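Local atomic coordinates of Lin2891 protein (PDB entry 3DB0), a protein that probably binds FMN and may act as an oxidoreductase related to pyridoxamine 5'-phosphate oxidase. Residues Ser24-Met35 / Glu51-Arg59. Sequence-based numbering, arbitrary orientation.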
ATOM      1  N   SER B  24     -10.397  -4.733 -18.092  1.00 21.81           N
ATOM      2  CA  SER B  24     -10.966  -3.996 -19.225  1.00 22.75           C
ATOM      3  C   SER B  24     -10.956  -4.945 -20.437  1.00 23.27           C
ATOM      4  O   SER B  24     -10.449  -6.091 -20.363  1.00 21.19           O
ATOM      5  CB  SER B  24     -10.240  -2.694 -19.472  1.00 24.06           C
ATOM      6  OG  SER B  24      -8.824  -2.886 -19.481  1.00 31.42           O
ATOM      7  N   VAL B  25     -11.548  -4.475 -21.528  1.00 21.84           N
ATOM      8  CA  VAL B  25     -11.758  -5.284 -22.692  1.00 22.28           C
ATOM      9  C   VAL B  25     -11.207  -4.582 -23.907  1.00 24.89           C
ATOM     10  O   VAL B  25     -11.388  -3.371 -24.083  1.00 28.74           O
ATOM     11  CB  VAL B  25     -13.294  -5.501 -22.922  1.00 24.26           C
ATOM     12  CG1 VAL B  25     -13.592  -6.220 -24.258  1.00 21.44           C
ATOM     13  CG2 VAL B  25     -13.937  -6.178 -21.729  1.00 27.38           C
ATOM     14  N   GLN B  26     -10.496  -5.350 -24.704  1.00 24.78           N
ATOM     15  CA  GLN B  26      -9.964  -4.899 -26.000  1.00 26.17           C
ATOM     16  C   GLN B  26     -10.504  -5.831 -27.076  1.00 23.98           C
ATOM     17  O   GLN B  26      -9.888  -6.843 -27.427  1.00 24.12           O
ATOM     18  CB  GLN B  26      -8.437  -4.967 -25.988  1.00 28.26           C
ATOM     19  CG  GLN B  26      -7.816  -4.602 -27.295  1.00 32.78           C
ATOM     20  CD  GLN B  26      -6.831  -5.680 -27.793  1.00 46.32           C
ATOM     21  OE1 GLN B  26      -6.297  -6.504 -27.019  1.00 31.55           O
ATOM     22  NE2 GLN B  26      -6.602  -5.679 -29.099  1.00 37.86           N
ATOM     23  N   GLY B  27     -11.662  -5.489 -27.619  1.00 25.59           N
ATOM     24  CA  GLY B  27     -12.288  -6.321 -28.630  1.00 23.90           C
ATOM     25  C   GLY B  27     -12.791  -7.537 -27.905  1.00 23.83           C
ATOM     26  O   GLY B  27     -13.629  -7.423 -27.044  1.00 29.46           O
ATOM     27  N   ASP B  28     -12.248  -8.705 -28.217  1.00 22.49           N
ATOM     28  CA  ASP B  28     -12.644  -9.949 -27.547  1.00 22.69           C
ATOM     29  C   ASP B  28     -11.667 -10.356 -26.441  1.00 21.00           C
ATOM     30  O   ASP B  28     -11.809 -11.432 -25.865  1.00 24.02           O
ATOM     31  CB  ASP B  28     -12.709 -11.112 -28.538  1.00 24.13           C
ATOM     32  CG  ASP B  28     -13.731 -10.875 -29.636  1.00 30.59           C
ATOM     33  OD1 ASP B  28     -14.848 -10.487 -29.276  1.00 31.77           O
ATOM     34  OD2 ASP B  28     -13.381 -11.024 -30.833  1.00 33.51           O
ATOM     35  N   PHE B  29     -10.707  -9.510 -26.131  1.00 21.28           N
ATOM     36  CA  PHE B  29      -9.697  -9.878 -25.123  1.00 22.11           C
ATOM     37  C   PHE B  29      -9.812  -9.167 -23.784  1.00 22.96           C
ATOM     38  O   PHE B  29      -9.909  -7.933 -23.737  1.00 23.25           O
ATOM     39  CB  PHE B  29      -8.314  -9.628 -25.663  1.00 23.03           C
ATOM     40  CG  PHE B  29      -7.969 -10.447 -26.860  1.00 25.86           C
ATOM     41  CD1 PHE B  29      -8.355 -10.037 -28.127  1.00 34.83           C
ATOM     42  CD2 PHE B  29      -7.255 -11.628 -26.718  1.00 30.51           C
ATOM     43  CE1 PHE B  29      -8.036 -10.813 -29.259  1.00 39.60           C
ATOM     44  CE2 PHE B  29      -6.928 -12.404 -27.836  1.00 34.80           C
ATOM     45  CZ  PHE B  29      -7.326 -11.993 -29.104  1.00 29.20           C
ATOM     46  N   PRO B  30      -9.750  -9.945 -22.676  1.00 20.87           N
ATOM     47  CA  PRO B  30      -9.718  -9.278 -21.389  1.00 20.13           C
ATOM     48  C   PRO B  30      -8.275  -8.801 -21.104  1.00 21.65           C
ATOM     49  O   PRO B  30      -7.296  -9.399 -21.578  1.00 22.71           O
ATOM     50  CB  PRO B  30     -10.151 -10.395 -20.421  1.00 16.93           C
ATOM     51  CG  PRO B  30      -9.711 -11.623 -21.051  1.00 20.39           C
ATOM     52  CD  PRO B  30      -9.909 -11.408 -22.529  1.00 21.93           C
ATOM     53  N   HIS B  31      -8.147  -7.702 -20.418  1.00 19.86           N
ATOM     54  CA  HIS B  31      -6.844  -7.263 -19.949  1.00 22.55           C
ATOM     55  C   HIS B  31      -6.985  -7.033 -18.457  1.00 23.86           C
ATOM     56  O   HIS B  31      -7.833  -6.271 -18.033  1.00 24.48           O
ATOM     57  CB  HIS B  31      -6.398  -5.966 -20.620  1.00 24.99           C
ATOM     58  CG  HIS B  31      -6.068  -6.122 -22.072  1.00 27.13           C
ATOM     59  ND1 HIS B  31      -4.829  -6.525 -22.504  1.00 42.31           N
ATOM     60  CD2 HIS B  31      -6.817  -5.954 -23.183  1.00 31.98           C
ATOM     61  CE1 HIS B  31      -4.825  -6.591 -23.823  1.00 43.97           C
ATOM     62  NE2 HIS B  31      -6.020  -6.254 -24.260  1.00 28.39           N
ATOM     63  N   ALA B  32      -6.186  -7.719 -17.650  1.00 21.62           N
ATOM     64  CA  ALA B  32      -6.251  -7.488 -16.215  1.00 21.19           C
ATOM     65  C   ALA B  32      -4.951  -6.830 -15.793  1.00 21.06           C
ATOM     66  O   ALA B  32      -3.877  -7.255 -16.198  1.00 22.76           O
ATOM     67  CB  ALA B  32      -6.459  -8.800 -15.440  1.00 17.98           C
ATOM     68  N   ARG B  33      -5.066  -5.814 -14.952  1.00 20.86           N
ATOM     69  CA  ARG B  33      -3.908  -5.120 -14.442  1.00 21.12           C
ATOM     70  C   ARG B  33      -4.102  -4.670 -13.009  1.00 22.95           C
ATOM     71  O   ARG B  33      -5.187  -4.315 -12.608  1.00 23.49           O
ATOM     72  CB  ARG B  33      -3.601  -3.870 -15.273  1.00 23.47           C
ATOM     73  CG  ARG B  33      -3.491  -4.102 -16.762  1.00 21.69           C
ATOM     74  CD  ARG B  33      -3.336  -2.790 -17.485  1.00 19.58           C
ATOM     75  NE  ARG B  33      -3.132  -2.930 -18.939  1.00 23.67           N
ATOM     76  CZ  ARG B  33      -4.098  -2.900 -19.853  1.00 28.15           C
ATOM     77  NH1 ARG B  33      -5.344  -2.800 -19.474  1.00 29.28           N
ATOM     78  NH2 ARG B  33      -3.814  -3.017 -21.140  1.00 25.35           N
ATOM     79  N   TYR B  34      -3.010  -4.690 -12.262  1.00 22.45           N
ATOM     80  CA  TYR B  34      -3.001  -4.198 -10.899  1.00 23.41           C
ATOM     81  C   TYR B  34      -2.776  -2.707 -10.955  1.00 24.86           C
ATOM     82  O   TYR B  34      -1.992  -2.203 -11.760  1.00 26.66           O
ATOM     83  CB  TYR B  34      -1.908  -4.799 -10.045  1.00 24.67           C
ATOM     84  CG  TYR B  34      -2.233  -6.151  -9.511  1.00 18.01           C
ATOM     85  CD1 TYR B  34      -3.077  -6.304  -8.447  1.00 24.93           C
ATOM     86  CD2 TYR B  34      -1.733  -7.294 -10.115  1.00 29.92           C
ATOM     87  CE1 TYR B  34      -3.381  -7.545  -7.964  1.00 23.33           C
ATOM     88  CE2 TYR B  34      -2.068  -8.559  -9.637  1.00 26.70           C
ATOM     89  CZ  TYR B  34      -2.862  -8.670  -8.581  1.00 21.77           C
ATOM     90  OH  TYR B  34      -3.223  -9.909  -8.098  1.00 21.78           O
HETATM   91  N   MSE B  35      -3.516  -1.976 -10.150  1.00 21.95           N
HETATM   92  CA  MSE B  35      -3.276  -0.554 -10.076  1.00 24.11           C
HETATM   93  C   MSE B  35      -3.892   0.095  -8.828  1.00 23.90           C
HETATM   94  O   MSE B  35      -4.595  -0.540  -8.036  1.00 25.87           O
HETATM   95  CB  MSE B  35      -3.754   0.160 -11.341  1.00 23.16           C
HETATM   96  CG  MSE B  35      -5.284   0.040 -11.524  1.00 18.26           C
HETATM   97 SE   MSE B  35      -5.948   0.608 -13.231  0.75 21.15          SE
HETATM   98  CE  MSE B  35      -5.149  -0.897 -14.246  1.00 25.84           C
ATOM     99  N   GLU B  51      -1.990   8.212 -23.586  1.00 25.56           N
ATOM    100  CA  GLU B  51      -1.588   7.232 -24.593  1.00 27.69           C
ATOM    101  C   GLU B  51      -1.478   5.801 -24.119  1.00 27.68           C
ATOM    102  O   GLU B  51      -1.084   4.953 -24.894  1.00 30.11           O
ATOM    103  CB  GLU B  51      -0.254   7.623 -25.249  1.00 31.57           C
ATOM    104  CG  GLU B  51      -0.374   8.668 -26.364  1.00 34.74           C
ATOM    105  CD  GLU B  51      -1.013  10.010 -25.931  1.00 40.91           C
ATOM    106  OE1 GLU B  51      -0.442  10.703 -25.064  1.00 34.03           O
ATOM    107  OE2 GLU B  51      -2.059  10.377 -26.513  1.00 38.96           O
ATOM    108  N   LEU B  52      -1.798   5.522 -22.864  1.00 24.38           N
ATOM    109  CA  LEU B  52      -1.683   4.149 -22.376  1.00 24.29           C
ATOM    110  C   LEU B  52      -2.793   3.286 -22.923  1.00 22.99           C
ATOM    111  O   LEU B  52      -3.855   3.780 -23.163  1.00 23.76           O
ATOM    112  CB  LEU B  52      -1.712   4.113 -20.874  1.00 23.68           C
ATOM    113  CG  LEU B  52      -0.450   4.742 -20.244  1.00 29.25           C
ATOM    114  CD1 LEU B  52      -0.358   4.438 -18.762  1.00 28.43           C
ATOM    115  CD2 LEU B  52       0.765   4.229 -20.964  1.00 30.25           C
ATOM    116  N   PRO B  53      -2.523   2.004 -23.156  1.00 26.51           N
ATOM    117  CA  PRO B  53      -3.526   1.066 -23.625  1.00 28.12           C
ATOM    118  C   PRO B  53      -4.794   1.039 -22.741  1.00 26.60           C
ATOM    119  O   PRO B  53      -5.873   1.006 -23.288  1.00 26.82           O
ATOM    120  CB  PRO B  53      -2.800  -0.282 -23.586  1.00 29.45           C
ATOM    121  CG  PRO B  53      -1.359   0.070 -23.820  1.00 31.64           C
ATOM    122  CD  PRO B  53      -1.153   1.453 -23.262  1.00 29.04           C
ATOM    123  N   LYS B  54      -4.678   1.080 -21.421  1.00 26.62           N
ATOM    124  CA  LYS B  54      -5.882   0.990 -20.588  1.00 25.94           C
ATOM    125  C   LYS B  54      -6.792   2.185 -20.796  1.00 24.77           C
ATOM    126  O   LYS B  54      -7.999   2.063 -20.751  1.00 22.68           O
ATOM    127  CB  LYS B  54      -5.583   0.789 -19.110  1.00 30.60           C
ATOM    128  CG  LYS B  54      -4.879   1.941 -18.430  1.00 31.49           C
ATOM    129  CD  LYS B  54      -4.645   1.630 -16.962  1.00 34.33           C
ATOM    130  CE  LYS B  54      -3.917   2.772 -16.296  1.00 38.11           C
ATOM    131  NZ  LYS B  54      -3.161   2.374 -15.074  1.00 36.28           N
ATOM    132  N   THR B  55      -6.211   3.342 -21.104  1.00 23.00           N
ATOM    133  CA  THR B  55      -6.992   4.513 -21.405  1.00 22.98           C
ATOM    134  C   THR B  55      -7.768   4.360 -22.703  1.00 22.46           C
ATOM    135  O   THR B  55      -8.935   4.733 -22.773  1.00 23.60           O
ATOM    136  CB  THR B  55      -6.098   5.757 -21.559  1.00 22.98           C
ATOM    137  OG1 THR B  55      -5.402   5.963 -20.328  1.00 26.67           O
ATOM    138  CG2 THR B  55      -6.943   6.983 -21.953  1.00 23.40           C
ATOM    139  N   GLU B  56      -7.115   3.852 -23.745  1.00 22.50           N
ATOM    140  CA  GLU B  56      -7.790   3.616 -25.020  1.00 24.13           C
ATOM    141  C   GLU B  56      -8.832   2.509 -24.917  1.00 22.32           C
ATOM    142  O   GLU B  56      -9.873   2.540 -25.596  1.00 22.91           O
ATOM    143  CB  GLU B  56      -6.790   3.333 -26.159  1.00 21.81           C
ATOM    144  CG  GLU B  56      -7.453   3.204 -27.544  1.00 33.77           C
ATOM    145  CD  GLU B  56      -8.150   4.479 -28.004  1.00 34.42           C
ATOM    146  OE1 GLU B  56      -7.837   5.559 -27.472  1.00 35.03           O
ATOM    147  OE2 GLU B  56      -9.008   4.387 -28.905  1.00 40.57           O
ATOM    148  N   GLU B  57      -8.558   1.508 -24.089  1.00 20.37           N
ATOM    149  CA  GLU B  57      -9.518   0.442 -23.905  1.00 20.68           C
ATOM    150  C   GLU B  57     -10.845   0.999 -23.376  1.00 25.11           C
ATOM    151  O   GLU B  57     -11.929   0.699 -23.902  1.00 24.63           O
ATOM    152  CB  GLU B  57      -8.959  -0.634 -22.979  1.00 21.89           C
ATOM    153  CG  GLU B  57      -7.929  -1.485 -23.671  1.00 19.68           C
ATOM    154  CD  GLU B  57      -7.003  -2.187 -22.701  1.00 22.26           C
ATOM    155  OE1 GLU B  57      -7.385  -2.304 -21.550  1.00 22.14           O
ATOM    156  OE2 GLU B  57      -5.876  -2.586 -23.074  1.00 20.23           O
ATOM    157  N   VAL B  58     -10.734   1.807 -22.319  1.00 23.86           N
ATOM    158  CA  VAL B  58     -11.884   2.476 -21.665  1.00 24.91           C
ATOM    159  C   VAL B  58     -12.670   3.416 -22.610  1.00 26.11           C
ATOM    160  O   VAL B  58     -13.899   3.465 -22.551  1.00 25.99           O
ATOM    161  CB  VAL B  58     -11.389   3.219 -20.385  1.00 24.87           C
ATOM    162  CG1 VAL B  58     -12.351   4.255 -19.939  1.00 25.59           C
ATOM    163  CG2 VAL B  58     -11.128   2.157 -19.278  1.00 31.46           C
ATOM    164  N   ARG B  59     -11.954   4.155 -23.471  1.00 24.58           N
ATOM    165  CA  ARG B  59     -12.569   5.037 -24.410  1.00 24.69           C
ATOM    166  C   ARG B  59     -13.456   4.262 -25.329  1.00 24.06           C
ATOM    167  O   ARG B  59     -14.495   4.735 -25.680  1.00 26.23           O
ATOM    168  CB  ARG B  59     -11.555   5.768 -25.309  1.00 25.86           C
ATOM    169  CG  ARG B  59     -10.692   6.792 -24.569  1.00 34.18           C
ATOM    170  CD  ARG B  59     -10.003   7.792 -25.528  1.00 33.97           C
ATOM    171  NE  ARG B  59      -9.029   8.618 -24.801  1.00 33.53           N
ATOM    172  CZ  ARG B  59      -7.711   8.386 -24.782  1.00 46.70           C
ATOM    173  NH1 ARG B  59      -7.189   7.379 -25.487  1.00 46.58           N
ATOM    174  NH2 ARG B  59      -6.900   9.180 -24.092  1.00 47.99           N
TER
HETATM  175  O   HOH W   1     -11.840  -1.343 -25.728  1.00 21.61           O
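A bidentate salt bridge between Arg-33 and Glu-57 fastens the short helix 53-60 to the hairpin formed by strands 19-26 and 29-40 of the antiparallel barrel. The guanidinium meets the carboxylate end-on: NH1 of Arg-33 reaches OE1 of Glu-57 at 3.0 Å and NH2 reaches OE2 at 2.9 Å, both nearly straight and on the syn sides, though the groups are not coplanar, their planes 27° apart. An extended chain from CG to NE carries the arginine there, one guanidinium face over CB of Lys-54. From the partner strand, OG of Ser-24 donates a short bond of 2.6 Å to OE1 of Glu-57, which so accepts from both Ser-24 and Arg-33; with the second arginine bond on OE2, this would hold the carboxylate against turning. OE2 of Glu-57 also lies over a face of the His-31 ring, whose NE2 bonds to OE1 of Gln-26. A water donates to the main-chain carbonyl oxygens of Val-25 and Glu-57. Farther along, the bent selenomethionine Met-35 and extended Lys-54 meet tip to tip; NZ of Lys-54 bonds to the backbone carbonyl of Asp-103 of a neighbouring subunit. Elsewhere the helix rests on strand 77-86, Val-58 packing on Ala-84 and Thr-55 on Leu-86.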